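Local coordinates for protein peptidase M42 (Thaumarchaeota archaeon SCGC AB-539-E09, PDB 5DS0) that probably removes amino-terminal residues from peptides as a cobalt-bound, dodecameric TET aminopeptidase of the M42 family, at residues C[27-31]-C[47-51]; C[77-81]-C[143-148]; C[110-116]-C[135-140]; C[190-195]-C[340-344]. The contacts are given in a common frame with arbitrary orientation. Residue numbers count along the deposited sequence, not the author numbering.

Interaction 1. Residues C[27-31]-C[47-51]; sequences NAICK and GSVTF
Val49, Phe51 and Asn27 carry most of this contact. Helix 27-31 lies on strand 49-51. The short axes come within 9.5 Å and run nearly parallel, at 19°. Asn27 and Val49 have the nearest CA atoms, 6.7 Å apart. Gly47, at phi/psi 120/1, turns the chain into the strand. Val49 and Phe51 then point toward the helix, both with chi1 m. Asn27 (chi1 m) donates from ND2 to Gly47 O at 2.8 Å. Its OD1 bonds Thr67, so one amide ties the helix to two parts of the chain. Val49 CG1 lies 3.9 Å from Lys31 CE. The Phe51 ring fits against the next helical turn. Its CZ is 3.6 Å from Cys30 O and 4.0 Å from Cys30 CB. Lys31 N meets the ring edge, 3.9 Å from CZ. This is helix-on-sheet packing in the alpha/beta catalytic domain. Strand 49-53 pairs with strands 40-43 and 205-211, while helix 2-15 packs on Ile29 and Cys30.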
# COMPACT_ATOMS: atom_id res chain seq x y z
N ASN C 27 40.05 -24.27 22.20
CA ASN C 27 40.65 -25.55 21.85
C ASN C 27 41.86 -25.87 22.73
O ASN C 27 42.20 -27.03 22.91
CB ASN C 27 40.95 -25.58 20.35
CG ASN C 27 39.71 -25.96 19.54
OD1 ASN C 27 38.60 -26.00 20.07
ND2 ASN C 27 39.89 -26.23 18.26
N ALA C 28 42.51 -24.84 23.26
CA ALA C 28 43.57 -25.02 24.26
C ALA C 28 43.00 -25.65 25.53
O ALA C 28 43.61 -26.53 26.12
CB ALA C 28 44.24 -23.69 24.57
N ILE C 29 41.84 -25.17 25.93
CA ILE C 29 41.15 -25.70 27.10
C ILE C 29 40.81 -27.17 26.92
O ILE C 29 40.91 -27.96 27.87
CB ILE C 29 39.85 -24.91 27.39
CG1 ILE C 29 40.21 -23.54 27.98
CG2 ILE C 29 38.94 -25.66 28.34
CD1 ILE C 29 39.20 -22.46 27.66
N CYS C 30 40.41 -27.52 25.71
CA CYS C 30 40.10 -28.90 25.36
C CYS C 30 41.35 -29.77 25.41
O CYS C 30 41.30 -30.86 25.96
CB CYS C 30 39.45 -28.97 23.97
SG CYS C 30 37.81 -28.22 23.87
N LYS C 31 42.45 -29.30 24.83
CA LYS C 31 43.69 -30.08 24.85
C LYS C 31 44.15 -30.36 26.26
O LYS C 31 44.60 -31.46 26.55
CB LYS C 31 44.82 -29.36 24.11
CG LYS C 31 44.68 -29.42 22.61
CD LYS C 31 45.90 -28.85 21.91
CE LYS C 31 45.64 -27.42 21.48
NZ LYS C 31 46.85 -26.74 20.97
N GLY C 47 42.50 -25.15 12.61
CA GLY C 47 42.46 -25.02 14.06
C GLY C 47 41.64 -26.07 14.79
O GLY C 47 41.54 -26.01 16.01
N SER C 48 41.04 -27.02 14.07
CA SER C 48 40.32 -28.13 14.71
C SER C 48 41.31 -29.05 15.39
O SER C 48 42.30 -29.44 14.78
CB SER C 48 39.54 -28.97 13.71
OG SER C 48 38.75 -28.18 12.83
N VAL C 49 41.06 -29.36 16.66
CA VAL C 49 41.84 -30.40 17.33
C VAL C 49 40.96 -31.66 17.50
O VAL C 49 39.76 -31.58 17.77
CB VAL C 49 42.51 -29.98 18.67
CG1 VAL C 49 43.16 -28.59 18.70
CG2 VAL C 49 41.49 -30.02 19.76
N THR C 50 41.60 -32.81 17.36
CA THR C 50 40.94 -34.09 17.34
C THR C 50 41.69 -35.06 18.26
O THR C 50 42.90 -35.21 18.16
CB THR C 50 40.91 -34.66 15.90
OG1 THR C 50 40.37 -33.68 14.99
CG2 THR C 50 40.09 -35.94 15.83
N PHE C 51 40.95 -35.73 19.13
CA PHE C 51 41.51 -36.62 20.13
C PHE C 51 41.20 -38.05 19.77
O PHE C 51 40.04 -38.40 19.56
CB PHE C 51 40.88 -36.31 21.48
CG PHE C 51 41.01 -34.88 21.87
CD1 PHE C 51 42.23 -34.39 22.31
CD2 PHE C 51 39.94 -34.01 21.77
CE1 PHE C 51 42.37 -33.05 22.66
CE2 PHE C 51 40.07 -32.69 22.12
CZ PHE C 51 41.28 -32.20 22.57

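Interaction 2. Residues C[77-81]-C[143-148]; sequences ISKEG and TSEEEA
Ile77 lays its CG2 against Ala148 CB at 3.9 Å and against Glu145 CG at 4.1 Å. It stands at the start of a beta hairpin connection: Ser78 to Gly81 form a type I turn between strands 71-77 and 82-88 of the small barrel. Gly81 N closes the turn on Ser78 O at 3.0 Å. The turn abuts the first turn of helix 145-150. The CA atoms of Gly81 and Glu145 are nearest, 4.3 Å apart. Gly81 has phi/psi 98/24, and a CB there would clash with Ser144 O. Its CA instead sits 3.5 Å from Ser144 O and 4.0 Å from Ala148 CB. Glu145, with chi1 and chi2 both t, has the most surface covered and reaches along the turn. Its CB is 3.8 Å from Ser78 O.

Ser144 is the helix N-cap. Its chi1 is p, and OG accepts from Glu147 N at 3.2 Å. Thr143 OG1 donates to Glu147 OE2 at 2.9 Å, and Ser78 OG donates to Glu80 OE1 at 3.0 Å. Pro245 of the second subunit packs on Ser78 and Glu80, so the turn also lies at a subunit interface. One backbone hydrogen bond joins the two segments: Glu145 N donates to Lys79 O at 3.0 Å, with an N-H...O angle of 137°.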
# COMPACT_ATOMS: atom_id res chain seq x y z
N ILE C 77 36.38 1.86 13.14
CA ILE C 77 36.25 2.77 14.27
C ILE C 77 35.75 4.10 13.71
O ILE C 77 36.41 4.70 12.88
CB ILE C 77 37.59 3.03 15.00
CG1 ILE C 77 38.14 1.75 15.62
CG2 ILE C 77 37.42 4.06 16.11
CD1 ILE C 77 39.12 1.04 14.71
N SER C 78 34.60 4.56 14.20
CA SER C 78 34.05 5.84 13.76
C SER C 78 34.81 6.97 14.42
O SER C 78 35.47 6.79 15.44
CB SER C 78 32.57 5.94 14.11
OG SER C 78 32.39 6.30 15.47
N LYS C 79 34.68 8.16 13.83
CA LYS C 79 35.38 9.33 14.32
C LYS C 79 34.99 9.68 15.77
O LYS C 79 35.77 10.31 16.48
CB LYS C 79 35.22 10.50 13.35
CG LYS C 79 33.87 11.19 13.41
CD LYS C 79 33.70 12.21 12.30
CE LYS C 79 32.24 12.39 11.98
NZ LYS C 79 31.94 13.77 11.55
N GLU C 80 33.82 9.23 16.23
CA GLU C 80 33.36 9.52 17.59
C GLU C 80 33.74 8.45 18.63
O GLU C 80 33.45 8.62 19.81
CB GLU C 80 31.83 9.72 17.63
CG GLU C 80 31.28 10.74 16.63
CD GLU C 80 30.93 10.13 15.27
OE1 GLU C 80 31.52 9.08 14.90
OE2 GLU C 80 30.06 10.69 14.57
N GLY C 81 34.37 7.36 18.20
CA GLY C 81 34.86 6.33 19.13
C GLY C 81 33.96 5.12 19.29
O GLY C 81 33.99 4.42 20.32
N THR C 143 35.12 8.49 23.79
CA THR C 143 34.58 9.81 23.42
C THR C 143 35.22 10.38 22.15
O THR C 143 34.91 11.50 21.77
CB THR C 143 34.73 10.83 24.58
OG1 THR C 143 36.11 10.91 24.95
CG2 THR C 143 33.93 10.41 25.79
N SER C 144 36.09 9.62 21.50
CA SER C 144 36.77 10.05 20.28
C SER C 144 37.47 8.86 19.62
O SER C 144 37.79 7.88 20.29
CB SER C 144 37.80 11.14 20.59
OG SER C 144 38.85 10.62 21.39
N GLU C 145 37.75 8.98 18.33
CA GLU C 145 38.52 7.97 17.61
C GLU C 145 39.86 7.62 18.28
O GLU C 145 40.28 6.47 18.23
CB GLU C 145 38.78 8.43 16.17
CG GLU C 145 39.56 7.43 15.32
CD GLU C 145 39.65 7.83 13.86
OE1 GLU C 145 38.99 8.81 13.44
OE2 GLU C 145 40.41 7.16 13.11
N GLU C 146 40.50 8.60 18.92
CA GLU C 146 41.80 8.41 19.58
C GLU C 146 41.64 7.62 20.88
O GLU C 146 42.38 6.67 21.13
CB GLU C 146 42.49 9.77 19.86
CG GLU C 146 43.08 10.44 18.62
CD GLU C 146 42.14 11.47 17.99
OE1 GLU C 146 40.89 11.36 18.13
OE2 GLU C 146 42.66 12.40 17.33
N GLU C 147 40.63 7.99 21.67
CA GLU C 147 40.38 7.32 22.94
C GLU C 147 40.03 5.85 22.72
O GLU C 147 40.35 4.96 23.52
CB GLU C 147 39.28 8.07 23.70
CG GLU C 147 39.13 7.70 25.16
CD GLU C 147 38.33 8.72 25.96
OE1 GLU C 147 38.92 9.73 26.36
OE2 GLU C 147 37.12 8.50 26.20
N ALA C 148 39.40 5.58 21.58
CA ALA C 148 39.09 4.21 21.16
C ALA C 148 40.33 3.44 20.76
O ALA C 148 40.48 2.28 21.14
CB ALA C 148 38.12 4.23 19.98

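Interaction 3. Residues C[110-116]-C[135-140]; sequences VHGIIAS and DMFIDI
Ile114 and Ile138 face each other as a non-hydrogen-bonded pair, CA atoms 4.5 Å apart. Their CG1 atoms lie 4.2 Å apart, both side chains having chi1 m and chi2 t. Met136, a selenomethionine, puts SE 3.9 Å from Ile114 CG2. Ala115 CB touches Phe137 CE1 at 4.1 Å on the opposite face, where Ile113 and Asp139 also point. Ala115 O lies over one face of the Phe137 ring. At the other end, Val110 CG1 meets Ile140 CG2 at 4.2 Å. Gly112 leaves room for Ile138 and Ile140. The strands are antiparallel neighbours in a six-stranded barrel, their short axes at 135°. Ile113 with Asp139 and Ala115 with Phe137 are the hydrogen-bonded pairs. Ile113 N to Asp139 O and Asp139 N to Ile113 O are each 2.8 Å. Ala115 N to Phe137 O is 2.7 Å, and Phe137 N to Ala115 O is 2.9 Å. Asp139 (chi1 t) takes Gly141 N on OD1, which also salt-bridges Arg322 of the second subunit; OD2 bonds His323 there.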
# COMPACT_ATOMS: atom_id res chain seq x y z
N VAL C 110 38.34 -5.78 25.90
CA VAL C 110 37.69 -4.48 25.99
C VAL C 110 36.18 -4.66 25.95
O VAL C 110 35.64 -5.22 25.01
CB VAL C 110 38.11 -3.59 24.82
CG1 VAL C 110 37.35 -2.27 24.85
CG2 VAL C 110 39.61 -3.36 24.85
N HIS C 111 35.50 -4.15 26.97
CA HIS C 111 34.06 -4.33 27.08
C HIS C 111 33.31 -3.25 26.35
O HIS C 111 33.78 -2.12 26.24
CB HIS C 111 33.64 -4.35 28.53
CG HIS C 111 34.21 -5.51 29.27
ND1 HIS C 111 33.65 -6.76 29.23
CD2 HIS C 111 35.32 -5.61 30.04
CE1 HIS C 111 34.37 -7.59 29.96
NE2 HIS C 111 35.39 -6.92 30.46
N GLY C 112 32.13 -3.61 25.87
CA GLY C 112 31.26 -2.69 25.17
C GLY C 112 29.80 -3.13 25.14
O GLY C 112 29.44 -4.20 25.66
N ILE C 113 28.98 -2.30 24.52
CA ILE C 113 27.55 -2.49 24.48
C ILE C 113 27.08 -2.29 23.06
O ILE C 113 27.44 -1.32 22.43
CB ILE C 113 26.84 -1.45 25.33
CG1 ILE C 113 27.32 -1.52 26.78
CG2 ILE C 113 25.34 -1.67 25.30
CD1 ILE C 113 26.96 -0.29 27.58
N ILE C 114 26.23 -3.19 22.57
CA ILE C 114 25.65 -3.02 21.25
C ILE C 114 24.59 -1.92 21.33
O ILE C 114 23.71 -1.95 22.20
CB ILE C 114 25.03 -4.31 20.72
CG1 ILE C 114 26.11 -5.38 20.59
CG2 ILE C 114 24.39 -4.07 19.37
CD1 ILE C 114 25.59 -6.75 20.16
N ALA C 115 24.69 -0.94 20.45
CA ALA C 115 23.83 0.24 20.51
C ALA C 115 23.39 0.70 19.15
O ALA C 115 23.94 0.28 18.13
CB ALA C 115 24.55 1.37 21.22
N SER C 116 22.37 1.55 19.14
CA SER C 116 21.92 2.20 17.92
C SER C 116 21.58 3.64 18.23
O SER C 116 21.68 4.08 19.37
CB SER C 116 20.69 1.50 17.35
OG SER C 116 19.55 1.75 18.15
N ASP C 135 23.02 -1.04 10.92
CA ASP C 135 22.91 0.29 11.55
C ASP C 135 23.21 0.30 13.04
O ASP C 135 22.91 1.28 13.72
CB ASP C 135 21.50 0.86 11.36
CG ASP C 135 21.08 0.92 9.90
OD1 ASP C 135 21.92 1.24 9.03
OD2 ASP C 135 19.89 0.65 9.63
N MSE C 136 23.78 -0.79 13.55
CA MSE C 136 24.15 -0.85 14.97
C MSE C 136 25.63 -0.61 15.09
O MSE C 136 26.35 -0.60 14.10
CB MSE C 136 23.83 -2.22 15.54
CG MSE C 136 22.34 -2.46 15.59
SE MSE C 136 21.98 -4.25 16.37
CE MSE C 136 20.09 -4.35 15.84
N PHE C 137 26.09 -0.37 16.32
CA PHE C 137 27.51 -0.31 16.60
C PHE C 137 27.75 -0.66 18.03
O PHE C 137 26.82 -0.90 18.78
CB PHE C 137 28.09 1.07 16.29
CG PHE C 137 27.13 2.14 16.48
CD1 PHE C 137 26.79 2.53 17.75
CD2 PHE C 137 26.50 2.72 15.37
CE1 PHE C 137 25.84 3.51 17.96
CE2 PHE C 137 25.53 3.70 15.56
CZ PHE C 137 25.21 4.09 16.86
N ILE C 138 29.02 -0.70 18.41
CA ILE C 138 29.41 -1.07 19.73
C ILE C 138 30.00 0.15 20.40
O ILE C 138 30.88 0.81 19.86
CB ILE C 138 30.41 -2.23 19.68
CG1 ILE C 138 29.66 -3.49 19.25
CG2 ILE C 138 31.07 -2.47 21.02
CD1 ILE C 138 30.54 -4.50 18.57
N ASP C 139 29.48 0.41 21.59
CA ASP C 139 29.91 1.51 22.41
C ASP C 139 30.84 0.95 23.45
O ASP C 139 30.44 0.10 24.24
CB ASP C 139 28.70 2.14 23.09
CG ASP C 139 29.04 3.38 23.89
OD1 ASP C 139 30.24 3.68 24.08
OD2 ASP C 139 28.10 4.07 24.32
N ILE C 140 32.07 1.44 23.47
CA ILE C 140 33.06 0.98 24.45
C ILE C 140 33.42 2.07 25.46
O ILE C 140 34.42 1.95 26.17
CB ILE C 140 34.34 0.45 23.77
CG1 ILE C 140 34.98 1.54 22.91
CG2 ILE C 140 34.01 -0.75 22.91
CD1 ILE C 140 36.41 1.24 22.50

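Interaction 4. Residues C[190-195]-C[340-344]; sequences EAIRRM and IRLVI
Apolar contacts make up most of this helix pair. Helices 190-195 and 340-344 cross at -63°, their short axes 9.5 Å apart at closest approach. Ala191 and Ile340 have the nearest CA atoms, at 5.7 Å. The small Ala191 lets the second helix in: its CB is 3.8 Å from Val343 CG2 and 4.2 Å from Ile344 CG1. Ile340 (m, t) places CD1 3.7 Å from Glu190 CB. Ile344 (m, t) puts CG2 4.1 Å from CE of Met195, a selenomethionine. Arg194 CB is 4.2 Å from Ile344 CD1, and its guanidinium covers Ile340, with CZ 3.7 Å from CG2.

Arg193 and Glu190 form a salt bridge within one helix, NH2 to OE1 at 2.8 Å and NE to OE2 at 3.1 Å. Glu190 also hydrogen-bonds Tyr33 through OE2 and Ser6 through OE1. Arg194 instead salt-bridges across to Glu337 of helix 333-349, one turn before Arg341. Helix 179-197 packs on helix 333-349 here, while helices 2-15 and 24-34 contact Arg193, and Met34 of the latter contacts Ile192.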
# COMPACT_ATOMS: atom_id res chain seq x y z
N GLU C 190 33.80 -36.01 27.35
CA GLU C 190 33.42 -36.78 28.53
C GLU C 190 33.26 -38.25 28.20
O GLU C 190 33.54 -39.11 29.03
CB GLU C 190 32.14 -36.24 29.16
CG GLU C 190 32.34 -34.95 29.94
CD GLU C 190 33.23 -35.15 31.15
OE1 GLU C 190 32.72 -35.66 32.17
OE2 GLU C 190 34.43 -34.83 31.06
N ALA C 191 32.78 -38.54 27.00
CA ALA C 191 32.63 -39.91 26.56
C ALA C 191 34.00 -40.58 26.52
O ALA C 191 34.18 -41.65 27.08
CB ALA C 191 31.97 -39.97 25.20
N ILE C 192 34.95 -39.95 25.86
CA ILE C 192 36.29 -40.50 25.76
C ILE C 192 36.92 -40.64 27.14
O ILE C 192 37.55 -41.65 27.43
CB ILE C 192 37.17 -39.65 24.83
CG1 ILE C 192 36.75 -39.87 23.38
CG2 ILE C 192 38.64 -40.01 24.97
CD1 ILE C 192 37.21 -38.79 22.43
N ARG C 193 36.74 -39.64 27.99
CA ARG C 193 37.31 -39.69 29.33
C ARG C 193 36.79 -40.89 30.08
O ARG C 193 37.56 -41.66 30.64
CB ARG C 193 37.00 -38.43 30.12
CG ARG C 193 37.57 -38.47 31.54
CD ARG C 193 37.25 -37.22 32.33
NE ARG C 193 35.84 -37.09 32.68
CZ ARG C 193 35.21 -37.76 33.65
NH1 ARG C 193 35.84 -38.64 34.40
NH2 ARG C 193 33.90 -37.53 33.82
N ARG C 194 35.48 -41.04 30.08
CA ARG C 194 34.84 -42.12 30.82
C ARG C 194 35.21 -43.51 30.33
O ARG C 194 35.31 -44.44 31.11
CB ARG C 194 33.33 -41.96 30.82
CG ARG C 194 32.93 -41.14 32.06
CD ARG C 194 31.74 -40.11 31.93
NE ARG C 194 30.47 -40.82 31.88
CZ ARG C 194 29.25 -40.31 32.11
NH1 ARG C 194 28.26 -41.15 31.99
NH2 ARG C 194 28.98 -39.03 32.44
N MSE C 195 35.40 -43.63 29.03
CA MSE C 195 35.78 -44.91 28.44
C MSE C 195 37.14 -45.33 28.92
O MSE C 195 37.36 -46.52 29.19
CB MSE C 195 35.70 -44.81 26.92
CG MSE C 195 34.23 -44.80 26.56
SE MSE C 195 33.94 -45.06 24.63
CE MSE C 195 33.24 -46.91 24.71
N ILE C 340 25.76 -38.43 26.71
CA ILE C 340 27.04 -39.08 26.98
C ILE C 340 26.85 -40.59 27.09
O ILE C 340 27.57 -41.36 26.46
CB ILE C 340 27.72 -38.55 28.26
CG1 ILE C 340 28.14 -37.10 28.07
CG2 ILE C 340 28.93 -39.40 28.58
CD1 ILE C 340 28.49 -36.42 29.37
N ARG C 341 25.86 -41.02 27.88
CA ARG C 341 25.55 -42.45 28.00
C ARG C 341 25.30 -43.06 26.63
O ARG C 341 25.85 -44.11 26.30
CB ARG C 341 24.33 -42.67 28.87
CG ARG C 341 24.57 -42.50 30.35
CD ARG C 341 23.31 -42.80 31.14
NE ARG C 341 23.25 -42.05 32.41
CZ ARG C 341 23.52 -42.55 33.63
NH1 ARG C 341 23.40 -41.77 34.71
NH2 ARG C 341 23.98 -43.80 33.78
N LEU C 342 24.49 -42.40 25.83
CA LEU C 342 24.11 -42.93 24.53
C LEU C 342 25.31 -43.13 23.60
O LEU C 342 25.42 -44.17 22.97
CB LEU C 342 23.08 -42.01 23.86
CG LEU C 342 22.64 -42.43 22.46
CD1 LEU C 342 22.00 -43.81 22.48
CD2 LEU C 342 21.68 -41.40 21.89
N VAL C 343 26.18 -42.12 23.52
CA VAL C 343 27.33 -42.18 22.61
C VAL C 343 28.25 -43.34 23.01
O VAL C 343 28.75 -44.05 22.14
CB VAL C 343 28.16 -40.85 22.44
CG1 VAL C 343 27.45 -39.86 21.53
CG2 VAL C 343 28.49 -40.18 23.75
N ILE C 344 28.42 -43.57 24.30
CA ILE C 344 29.22 -44.68 24.78
C ILE C 344 28.63 -46.02 24.32
O ILE C 344 29.34 -46.85 23.76
CB ILE C 344 29.38 -44.63 26.31
CG1 ILE C 344 30.33 -43.49 26.69
CG2 ILE C 344 29.90 -45.95 26.85
CD1 ILE C 344 30.37 -43.15 28.16

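Overall arrangement
Interactions 1 and 4 belong to the alpha/beta part of the chain and are largely buried. Their centres are about 17 Å apart, and they touch where Ile192 CD1 packs on Phe51 O at 4.0 Å. Interactions 2 and 3 lie in the barrel, with centres about 12 Å apart. Ile140 of interaction 3 packs against Gly81 and Ala148 of interaction 2. Both reach the second subunit; the other two touch no other chain. Interaction 3 is buried and rests on strand pairing, whereas interaction 2 is partly exposed and joins a turn to a helix start. Interaction 1 combines one side-chain hydrogen bond with apolar packing. Interaction 4 is mainly apolar, the Arg194-Glu337 salt bridge joining its helices just beyond.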